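Local structure of ornithine cyclodeaminase (Methanococcus maripaludis S2, 3C2Q) at residues Asp259-Val262 and Ala263-Lys266; Val287-Gly290 and Asn291-Ser295; Thr310-Asp314 and Arg315-Gln319. The protein catalyses the conversion of L-ornithine to L-proline with release of ammonia, using NAD(+) as cofactor. All coordinates share one frame; numbering follows the deposited sequence.

Contact 1: residues Asp259-Val262 and Ala263-Lys266; sequences DSMV and AQDK
Ala263 N reaches back to Asp259 O at 3.0 Å, the opening bond of the alpha-helix 260-271, and three more i to i+4 bonds follow it in Gln264, Asp265 and Lys266, which donate to the carbonyls of Ser260, Met261 and Val262. All four are fairly straight. Asp259 itself stands at the N-cap. With its CG anti to the backbone N (chi1 -172°), the carboxylate turns over the end of the helix; OD2 takes Val262 N at 3.2 Å through its anti lone pair, plus a weak bond from Met261 N, so one oxygen serves two amides of the first turn, while OD1 is held by Thr258 OG1 of the second subunit. The capped helix follows the edge strand 241-244 of the six-stranded parallel Rossmann sheet and leads on to strand 276-280, and its start is built into a subunit interface. Met261, a selenomethionine, and Gln264 lie alongside one another and point the same way. The Met261 chain bends at chi2 and chi3, which brings its CE methyl to 3.6 Å from Gln264 NE2, a van der Waals contact. Gln264 is extended instead, and its NE2 donates to the backbone carbonyls of Ile247 and Asp249 of the second subunit, while the Ala263 methyl, 3.5 Å from Asp259 O, packs on Ile257 and Ala244 of its own chain and on Ile247 of the second subunit. Asp265 folds its carboxylate back beside its own turn, leaving OD2 3.3 Å from Met261 O; this pairing of two acceptors is probably eased by salt bridges from OD2 to Lys70 and from OD1 to Arg69, which also gives a weak bond to Gln264 OE1.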
ATOM      1  N   ASP B 259       9.245   1.883 -30.275  1.00 21.17           N
ATOM      2  CA  ASP B 259       7.914   2.399 -30.603  1.00 21.25           C
ATOM      3  C   ASP B 259       6.853   1.599 -29.851  1.00 20.44           C
ATOM      4  O   ASP B 259       6.757   0.399 -29.994  1.00 19.26           O
ATOM      5  CB  ASP B 259       7.623   2.365 -32.096  1.00 21.34           C
ATOM      6  CG  ASP B 259       6.336   3.080 -32.420  1.00 21.44           C
ATOM      7  OD1 ASP B 259       6.392   4.299 -32.737  1.00 23.56           O
ATOM      8  OD2 ASP B 259       5.272   2.453 -32.256  1.00 19.88           O
ATOM      9  N   SER B 260       6.054   2.283 -29.044  1.00 21.28           N
ATOM     10  CA  SER B 260       5.122   1.549 -28.209  1.00 21.93           C
ATOM     11  C   SER B 260       4.053   0.805 -28.961  1.00 20.28           C
ATOM     12  O   SER B 260       3.606  -0.220 -28.490  1.00 18.91           O
ATOM     13  CB  SER B 260       4.543   2.425 -27.123  1.00 21.24           C
ATOM     14  OG  SER B 260       3.733   3.412 -27.661  1.00 30.36           O
HETATM   15  N   MSE B 261       3.634   1.292 -30.132  1.00 21.50           N
HETATM   16  CA  MSE B 261       2.594   0.567 -30.878  1.00 21.79           C
HETATM   17  C   MSE B 261       3.142  -0.699 -31.600  1.00 22.33           C
HETATM   18  O   MSE B 261       2.493  -1.763 -31.625  1.00 22.68           O
HETATM   19  CB  MSE B 261       1.811   1.519 -31.812  1.00 23.87           C
HETATM   20  CG  MSE B 261       1.030   2.640 -31.048  1.00 24.52           C
HETATM   21 SE   MSE B 261      -0.266   1.865 -29.730  1.00 38.53          SE
HETATM   22  CE  MSE B 261       0.804   1.870 -28.042  1.00 25.70           C
ATOM     23  N   VAL B 262       4.349  -0.595 -32.139  1.00 21.75           N
ATOM     24  CA  VAL B 262       5.041  -1.761 -32.690  1.00 21.59           C
ATOM     25  C   VAL B 262       5.224  -2.806 -31.570  1.00 20.56           C
ATOM     26  O   VAL B 262       4.955  -3.996 -31.768  1.00 19.17           O
ATOM     27  CB  VAL B 262       6.421  -1.341 -33.305  1.00 21.51           C
ATOM     28  CG1 VAL B 262       7.258  -2.558 -33.746  1.00 22.44           C
ATOM     29  CG2 VAL B 262       6.223  -0.349 -34.492  1.00 23.56           C
ATOM     30  N   ALA B 263       5.675  -2.352 -30.387  1.00 20.40           N
ATOM     31  CA  ALA B 263       5.866  -3.267 -29.243  1.00 20.42           C
ATOM     32  C   ALA B 263       4.538  -3.885 -28.851  1.00 20.55           C
ATOM     33  O   ALA B 263       4.436  -5.108 -28.697  1.00 20.86           O
ATOM     34  CB  ALA B 263       6.503  -2.521 -28.049  1.00 21.44           C
ATOM     35  N   GLN B 264       3.500  -3.053 -28.744  1.00 21.08           N
ATOM     36  CA  GLN B 264       2.176  -3.539 -28.388  1.00 21.15           C
ATOM     37  C   GLN B 264       1.665  -4.652 -29.322  1.00 21.79           C
ATOM     38  O   GLN B 264       1.166  -5.688 -28.853  1.00 20.70           O
ATOM     39  CB  GLN B 264       1.164  -2.394 -28.331  1.00 20.73           C
ATOM     40  CG  GLN B 264      -0.185  -2.832 -27.728  1.00 21.46           C
ATOM     41  CD  GLN B 264      -1.266  -1.766 -27.831  1.00 22.82           C
ATOM     42  OE1 GLN B 264      -2.080  -1.791 -28.758  1.00 26.54           O
ATOM     43  NE2 GLN B 264      -1.280  -0.830 -26.892  1.00 20.96           N
ATOM     44  N   ASP B 265       1.775  -4.421 -30.632  1.00 22.86           N
ATOM     45  CA  ASP B 265       1.319  -5.392 -31.643  1.00 23.44           C
ATOM     46  C   ASP B 265       2.044  -6.724 -31.529  1.00 23.33           C
ATOM     47  O   ASP B 265       1.422  -7.778 -31.596  1.00 23.54           O
ATOM     48  CB  ASP B 265       1.479  -4.797 -33.061  1.00 24.56           C
ATOM     49  CG  ASP B 265       0.531  -3.629 -33.313  1.00 26.47           C
ATOM     50  OD1 ASP B 265      -0.459  -3.475 -32.556  1.00 29.31           O
ATOM     51  OD2 ASP B 265       0.796  -2.841 -34.249  1.00 31.59           O
ATOM     52  N   LYS B 266       3.358  -6.664 -31.312  1.00 22.83           N
ATOM     53  CA  LYS B 266       4.170  -7.865 -31.106  1.00 23.92           C
ATOM     54  C   LYS B 266       3.793  -8.610 -29.813  1.00 23.19           C
ATOM     55  O   LYS B 266       3.719  -9.831 -29.787  1.00 22.17           O
ATOM     56  CB  LYS B 266       5.664  -7.522 -31.120  1.00 23.17           C
ATOM     57  CG  LYS B 266       6.553  -8.780 -31.266  1.00 29.59           C
ATOM     58  CD  LYS B 266       7.916  -8.425 -31.829  1.00 35.34           C
ATOM     59  CE  LYS B 266       8.694  -9.683 -32.266  1.00 38.26           C
ATOM     60  NZ  LYS B 266      10.143  -9.297 -32.388  1.00 40.64           N
TER

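Contact 2: residues Val287-Gly290 and Asn291-Ser295; sequences VATG and NLMPS
Val287 and Asn291, one turn apart near the C-terminal end of helix 283-292, lie side by side and point the same way. The helix is the crossover of a beta-alpha-beta unit between strands 276-280 and 298-303 of the Rossmann fold. Asn291 CG is anti to its carbonyl carbon (chi1 -76°), which sets the face of the amide over Val287 O, 3.0 Å from CG, and leaves ND2 3.8 Å from the Val287 methyl CG1. No side-chain bond results: Val287 O takes the backbone N of Asn291, whereas ND2 makes a weak bond to Arg248 O of the second subunit. On another flank Thr289 and Met293, a selenomethionine, cross at a slant, CG2 meeting SE at 3.9 Å. Thr289 OG1 is turned back to bond His285 O, and Met293 packs on Val277 and Met279 of strand 276-280. Leu292 sets CG against Ala288 O at 3.3 Å and carries its branch to Gln264 and Met267 of helix 260-271. Here the i to i+4 bond of Asn291 gives way to i to i+3 bonds, Leu292 N to Thr289 O and Met293 N to Gly290 O. A water completes the turn, donating to Gly290 O at 2.8 Å and to Met293 O at 2.9 Å.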
ATOM      1  N   VAL B 287      -0.907  -4.450 -16.884  1.00 18.56           N
ATOM      2  CA  VAL B 287      -2.060  -3.761 -17.506  1.00 20.08           C
ATOM      3  C   VAL B 287      -1.947  -3.776 -19.038  1.00 19.61           C
ATOM      4  O   VAL B 287      -2.944  -4.028 -19.736  1.00 19.24           O
ATOM      5  CB  VAL B 287      -2.208  -2.318 -16.974  1.00 20.27           C
ATOM      6  CG1 VAL B 287      -3.316  -1.559 -17.760  1.00 22.87           C
ATOM      7  CG2 VAL B 287      -2.558  -2.357 -15.457  1.00 21.04           C
ATOM      8  N   ALA B 288      -0.749  -3.494 -19.562  1.00 19.47           N
ATOM      9  CA  ALA B 288      -0.554  -3.505 -21.026  1.00 19.81           C
ATOM     10  C   ALA B 288      -0.899  -4.882 -21.578  1.00 20.26           C
ATOM     11  O   ALA B 288      -1.572  -4.992 -22.592  1.00 21.15           O
ATOM     12  CB  ALA B 288       0.886  -3.145 -21.382  1.00 19.25           C
ATOM     13  N   THR B 289      -0.446  -5.944 -20.907  1.00 20.00           N
ATOM     14  CA  THR B 289      -0.686  -7.311 -21.398  1.00 20.23           C
ATOM     15  C   THR B 289      -2.136  -7.737 -21.183  1.00 19.95           C
ATOM     16  O   THR B 289      -2.763  -8.316 -22.070  1.00 18.99           O
ATOM     17  CB  THR B 289       0.312  -8.328 -20.774  1.00 20.73           C
ATOM     18  OG1 THR B 289       1.634  -7.852 -21.042  1.00 21.31           O
ATOM     19  CG2 THR B 289       0.160  -9.689 -21.412  1.00 21.32           C
ATOM     20  N   GLY B 290      -2.689  -7.448 -20.011  1.00 19.23           N
ATOM     21  CA  GLY B 290      -4.070  -7.784 -19.775  1.00 19.61           C
ATOM     22  C   GLY B 290      -4.997  -7.141 -20.810  1.00 20.60           C
ATOM     23  O   GLY B 290      -5.981  -7.759 -21.259  1.00 19.75           O
ATOM     24  N   ASN B 291      -4.686  -5.899 -21.182  1.00 20.51           N
ATOM     25  CA  ASN B 291      -5.473  -5.167 -22.200  1.00 21.56           C
ATOM     26  C   ASN B 291      -5.501  -5.894 -23.559  1.00 22.02           C
ATOM     27  O   ASN B 291      -6.430  -5.703 -24.355  1.00 23.00           O
ATOM     28  CB  ASN B 291      -4.887  -3.786 -22.412  1.00 22.22           C
ATOM     29  CG  ASN B 291      -5.219  -2.791 -21.279  1.00 26.92           C
ATOM     30  OD1 ASN B 291      -6.020  -3.064 -20.324  1.00 28.36           O
ATOM     31  ND2 ASN B 291      -4.602  -1.602 -21.387  1.00 26.85           N
ATOM     32  N   LEU B 292      -4.498  -6.744 -23.801  1.00 21.19           N
ATOM     33  CA  LEU B 292      -4.327  -7.461 -25.066  1.00 22.19           C
ATOM     34  C   LEU B 292      -4.847  -8.880 -25.036  1.00 22.77           C
ATOM     35  O   LEU B 292      -4.855  -9.555 -26.068  1.00 23.95           O
ATOM     36  CB  LEU B 292      -2.839  -7.534 -25.434  1.00 21.99           C
ATOM     37  CG  LEU B 292      -2.149  -6.194 -25.570  1.00 21.19           C
ATOM     38  CD1 LEU B 292      -0.655  -6.392 -25.807  1.00 18.09           C
ATOM     39  CD2 LEU B 292      -2.822  -5.370 -26.707  1.00 20.99           C
HETATM   40  N   MSE B 293      -5.281  -9.337 -23.868  1.00 22.22           N
HETATM   41  CA  MSE B 293      -5.603 -10.756 -23.660  1.00 24.42           C
HETATM   42  C   MSE B 293      -7.082 -11.074 -23.617  1.00 21.18           C
HETATM   43  O   MSE B 293      -7.849 -10.350 -22.997  1.00 21.57           O
HETATM   44  CB  MSE B 293      -5.023 -11.201 -22.306  1.00 21.60           C
HETATM   45  CG  MSE B 293      -3.515 -11.394 -22.315  1.00 26.65           C
HETATM   46 SE   MSE B 293      -2.994 -11.691 -20.400  1.00 36.38          SE
HETATM   47  CE  MSE B 293      -4.027 -13.310 -20.095  1.00 27.02           C
ATOM     48  N   PRO B 294      -7.488 -12.205 -24.213  1.00 22.07           N
ATOM     49  CA  PRO B 294      -8.852 -12.675 -23.999  1.00 21.55           C
ATOM     50  C   PRO B 294      -9.011 -13.280 -22.593  1.00 21.74           C
ATOM     51  O   PRO B 294      -8.014 -13.704 -21.987  1.00 20.92           O
ATOM     52  CB  PRO B 294      -9.016 -13.764 -25.074  1.00 21.43           C
ATOM     53  CG  PRO B 294      -7.690 -14.267 -25.313  1.00 22.15           C
ATOM     54  CD  PRO B 294      -6.741 -13.094 -25.123  1.00 21.79           C
ATOM     55  N   SER B 295     -10.238 -13.309 -22.094  1.00 21.59           N
ATOM     56  CA  SER B 295     -10.515 -13.758 -20.723  1.00 22.94           C
ATOM     57  C   SER B 295     -10.288 -15.253 -20.463  1.00 23.43           C
ATOM     58  O   SER B 295     -10.209 -15.670 -19.291  1.00 23.00           O
ATOM     59  CB  SER B 295     -11.955 -13.410 -20.348  1.00 22.90           C
ATOM     60  OG  SER B 295     -12.854 -14.052 -21.254  1.00 21.64           O
TER
HETATM   61  O   HOH W   1      -7.903  -9.491 -20.273  1.00 19.45           O

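Contact 3: residues Thr310-Asp314 and Arg315-Gln319; sequences TKLMD and RGTSQ
Arg315, the first residue to leave helical angles after helix 306-314, folds back along the last turn beside Lys311, both side chains pointing the same way. Its NH1 donates to Lys311 O at 3.2 Å with a nearly straight N-H (163°), and the oxygen lies at the edge of the guanidinium, close to its plane. The same carbonyl takes a weak bond from Arg315 N, which bonds Leu312 O as well, so main chain and side chain of one residue both grip Lys311 O. The extended run of Arg315 from CG to NE, with chi4 at 83°, brings NH1 alongside the lysine chain, 3.5 Å from Lys311 CB. A Schellman motif closes the helix: Gly316 N bonds Met313 O at 3.2 Å, Thr317 N makes a weak 6→1 bond to Leu312 O, and the positive phi of Gly316 (115°) turns the chain where a CB would be jammed against the preceding carbonyl. Thr317, centre of an inverse gamma turn, then comes back obliquely across Leu312, its CB 3.7 Å from Leu312 CD1. Met313, a selenomethionine bent at chi3, brings CE to 3.3 Å from Ser318 O. Farther out, NH2 of Arg315 forms a salt bridge with Glu109 of the third subunit, which would help fix the guanidinium, and Asp314 OD2 bonds Ser104 OG of that subunit. The helix end leans on strand 298-303 through Leu312 on Cys301 and Thr317 on Thr299, and on helix 283-292 through Lys311 on Leu283 and Arg315 on Val287.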
ATOM      1  N   THR B 310      -5.363  -4.593  -8.129  1.00 14.29           N
ATOM      2  CA  THR B 310      -6.680  -3.940  -8.236  1.00 15.03           C
ATOM      3  C   THR B 310      -6.761  -3.049  -9.504  1.00 15.25           C
ATOM      4  O   THR B 310      -7.824  -2.981 -10.162  1.00 15.51           O
ATOM      5  CB  THR B 310      -6.980  -3.116  -6.966  1.00 14.54           C
ATOM      6  OG1 THR B 310      -7.134  -4.022  -5.853  1.00 15.26           O
ATOM      7  CG2 THR B 310      -8.290  -2.378  -7.134  1.00 13.91           C
ATOM      8  N   LYS B 311      -5.677  -2.325  -9.813  1.00 14.38           N
ATOM      9  CA  LYS B 311      -5.632  -1.482 -11.034  1.00 15.07           C
ATOM     10  C   LYS B 311      -5.853  -2.339 -12.274  1.00 16.10           C
ATOM     11  O   LYS B 311      -6.591  -1.938 -13.227  1.00 16.69           O
ATOM     12  CB  LYS B 311      -4.294  -0.772 -11.135  1.00 14.92           C
ATOM     13  CG  LYS B 311      -4.247   0.480 -10.250  1.00 15.86           C
ATOM     14  CD  LYS B 311      -2.828   1.024 -10.155  1.00 20.64           C
ATOM     15  CE  LYS B 311      -2.806   2.289  -9.302  1.00 24.76           C
ATOM     16  NZ  LYS B 311      -1.429   2.460  -8.773  1.00 33.36           N
ATOM     17  N   LEU B 312      -5.214  -3.495 -12.276  1.00 15.07           N
ATOM     18  CA  LEU B 312      -5.360  -4.418 -13.387  1.00 16.59           C
ATOM     19  C   LEU B 312      -6.803  -4.858 -13.575  1.00 17.02           C
ATOM     20  O   LEU B 312      -7.333  -4.822 -14.690  1.00 16.69           O
ATOM     21  CB  LEU B 312      -4.445  -5.637 -13.218  1.00 15.89           C
ATOM     22  CG  LEU B 312      -4.663  -6.828 -14.158  1.00 17.17           C
ATOM     23  CD1 LEU B 312      -4.055  -6.444 -15.514  1.00 16.99           C
ATOM     24  CD2 LEU B 312      -3.924  -8.030 -13.585  1.00 18.07           C
HETATM   25  N   MSE B 313      -7.430  -5.301 -12.497  1.00 18.22           N
HETATM   26  CA  MSE B 313      -8.816  -5.766 -12.563  1.00 20.89           C
HETATM   27  C   MSE B 313      -9.799  -4.635 -12.851  1.00 19.21           C
HETATM   28  O   MSE B 313     -10.755  -4.834 -13.615  1.00 19.03           O
HETATM   29  CB  MSE B 313      -9.197  -6.517 -11.300  1.00 19.34           C
HETATM   30  CG  MSE B 313      -8.283  -7.730 -11.081  1.00 23.15           C
HETATM   31 SE   MSE B 313      -8.805  -8.619  -9.436  1.00 32.78          SE
HETATM   32  CE  MSE B 313     -10.362  -9.660 -10.117  1.00 30.26           C
ATOM     33  N   ASP B 314      -9.529  -3.449 -12.300  1.00 17.53           N
ATOM     34  CA  ASP B 314     -10.316  -2.250 -12.612  1.00 17.75           C
ATOM     35  C   ASP B 314     -10.287  -1.832 -14.099  1.00 17.96           C
ATOM     36  O   ASP B 314     -11.202  -1.140 -14.569  1.00 18.75           O
ATOM     37  CB  ASP B 314      -9.908  -1.064 -11.729  1.00 17.36           C
ATOM     38  CG  ASP B 314     -10.702  -1.007 -10.438  1.00 17.24           C
ATOM     39  OD1 ASP B 314     -11.750  -1.690 -10.320  1.00 18.71           O
ATOM     40  OD2 ASP B 314     -10.307  -0.240  -9.543  1.00 18.27           O
ATOM     41  N   ARG B 315      -9.239  -2.215 -14.818  1.00 17.97           N
ATOM     42  CA  ARG B 315      -9.107  -1.878 -16.234  1.00 19.51           C
ATOM     43  C   ARG B 315      -9.529  -3.047 -17.166  1.00 19.37           C
ATOM     44  O   ARG B 315      -9.162  -3.087 -18.366  1.00 20.35           O
ATOM     45  CB  ARG B 315      -7.705  -1.380 -16.513  1.00 19.45           C
ATOM     46  CG  ARG B 315      -7.496   0.022 -15.949  1.00 21.72           C
ATOM     47  CD  ARG B 315      -6.062   0.312 -15.724  1.00 25.08           C
ATOM     48  NE  ARG B 315      -5.876   1.709 -15.291  1.00 27.90           N
ATOM     49  CZ  ARG B 315      -6.021   2.145 -14.040  1.00 25.34           C
ATOM     50  NH1 ARG B 315      -6.362   1.284 -13.091  1.00 21.44           N
ATOM     51  NH2 ARG B 315      -5.791   3.436 -13.743  1.00 20.87           N
ATOM     52  N   GLY B 316     -10.283  -3.999 -16.632  1.00 18.57           N
ATOM     53  CA  GLY B 316     -10.944  -4.986 -17.494  1.00 19.17           C
ATOM     54  C   GLY B 316     -10.505  -6.424 -17.362  1.00 20.53           C
ATOM     55  O   GLY B 316     -11.246  -7.323 -17.744  1.00 21.35           O
ATOM     56  N   THR B 317      -9.296  -6.651 -16.830  1.00 20.16           N
ATOM     57  CA  THR B 317      -8.739  -7.976 -16.674  1.00 19.76           C
ATOM     58  C   THR B 317      -9.290  -8.596 -15.375  1.00 21.35           C
ATOM     59  O   THR B 317      -8.575  -8.898 -14.421  1.00 20.97           O
ATOM     60  CB  THR B 317      -7.177  -7.913 -16.792  1.00 20.16           C
ATOM     61  OG1 THR B 317      -6.852  -7.313 -18.057  1.00 20.30           O
ATOM     62  CG2 THR B 317      -6.503  -9.311 -16.733  1.00 18.40           C
ATOM     63  N   SER B 318     -10.596  -8.833 -15.384  1.00 23.25           N
ATOM     64  CA  SER B 318     -11.295  -9.281 -14.186  1.00 24.46           C
ATOM     65  C   SER B 318     -11.098 -10.780 -13.924  1.00 23.84           C
ATOM     66  O   SER B 318     -11.392 -11.242 -12.822  1.00 24.91           O
ATOM     67  CB  SER B 318     -12.776  -8.938 -14.306  1.00 25.15           C
ATOM     68  OG  SER B 318     -13.316  -9.598 -15.444  1.00 32.29           O
ATOM     69  N   GLN B 319     -10.575 -11.520 -14.899  1.00 22.39           N
ATOM     70  CA  GLN B 319     -10.231 -12.942 -14.700  1.00 21.55           C
ATOM     71  C   GLN B 319      -8.920 -13.179 -13.900  1.00 21.35           C
ATOM     72  O   GLN B 319      -8.577 -14.318 -13.564  1.00 21.13           O
ATOM     73  CB  GLN B 319     -10.192 -13.701 -16.053  1.00 21.13           C
ATOM     74  CG  GLN B 319      -8.897 -13.535 -16.927  1.00 19.90           C
ATOM     75  CD  GLN B 319      -8.868 -12.213 -17.758  1.00 19.34           C
ATOM     76  OE1 GLN B 319      -9.743 -11.333 -17.635  1.00 21.45           O
ATOM     77  NE2 GLN B 319      -7.854 -12.078 -18.578  1.00 21.30           N
TER

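In the fold
Contact 1 is the first turn of a helix; contacts 2 and 3 run from the last turn of one into the loop after it. Contact 2, wholly buried near the centre of the chain, works with methyl groups, backbone carbonyls and a water. Contact 1, partly buried, and contact 3, largely so, lie farther out and turn charged groups to outside partners, Asp265 within the chain and Arg315 to the third subunit. All three reach the second subunit, contact 3 through Arg315 alone. Contacts 1 and 2 join helices 260-271 and 283-292, Gln264 O meeting Leu292 CD1; contacts 2 and 3 share helix 283-292, with Gly290 CA against Thr317 OG1. Contacts 1 and 3 stay about 12 Å apart at their nearest atoms.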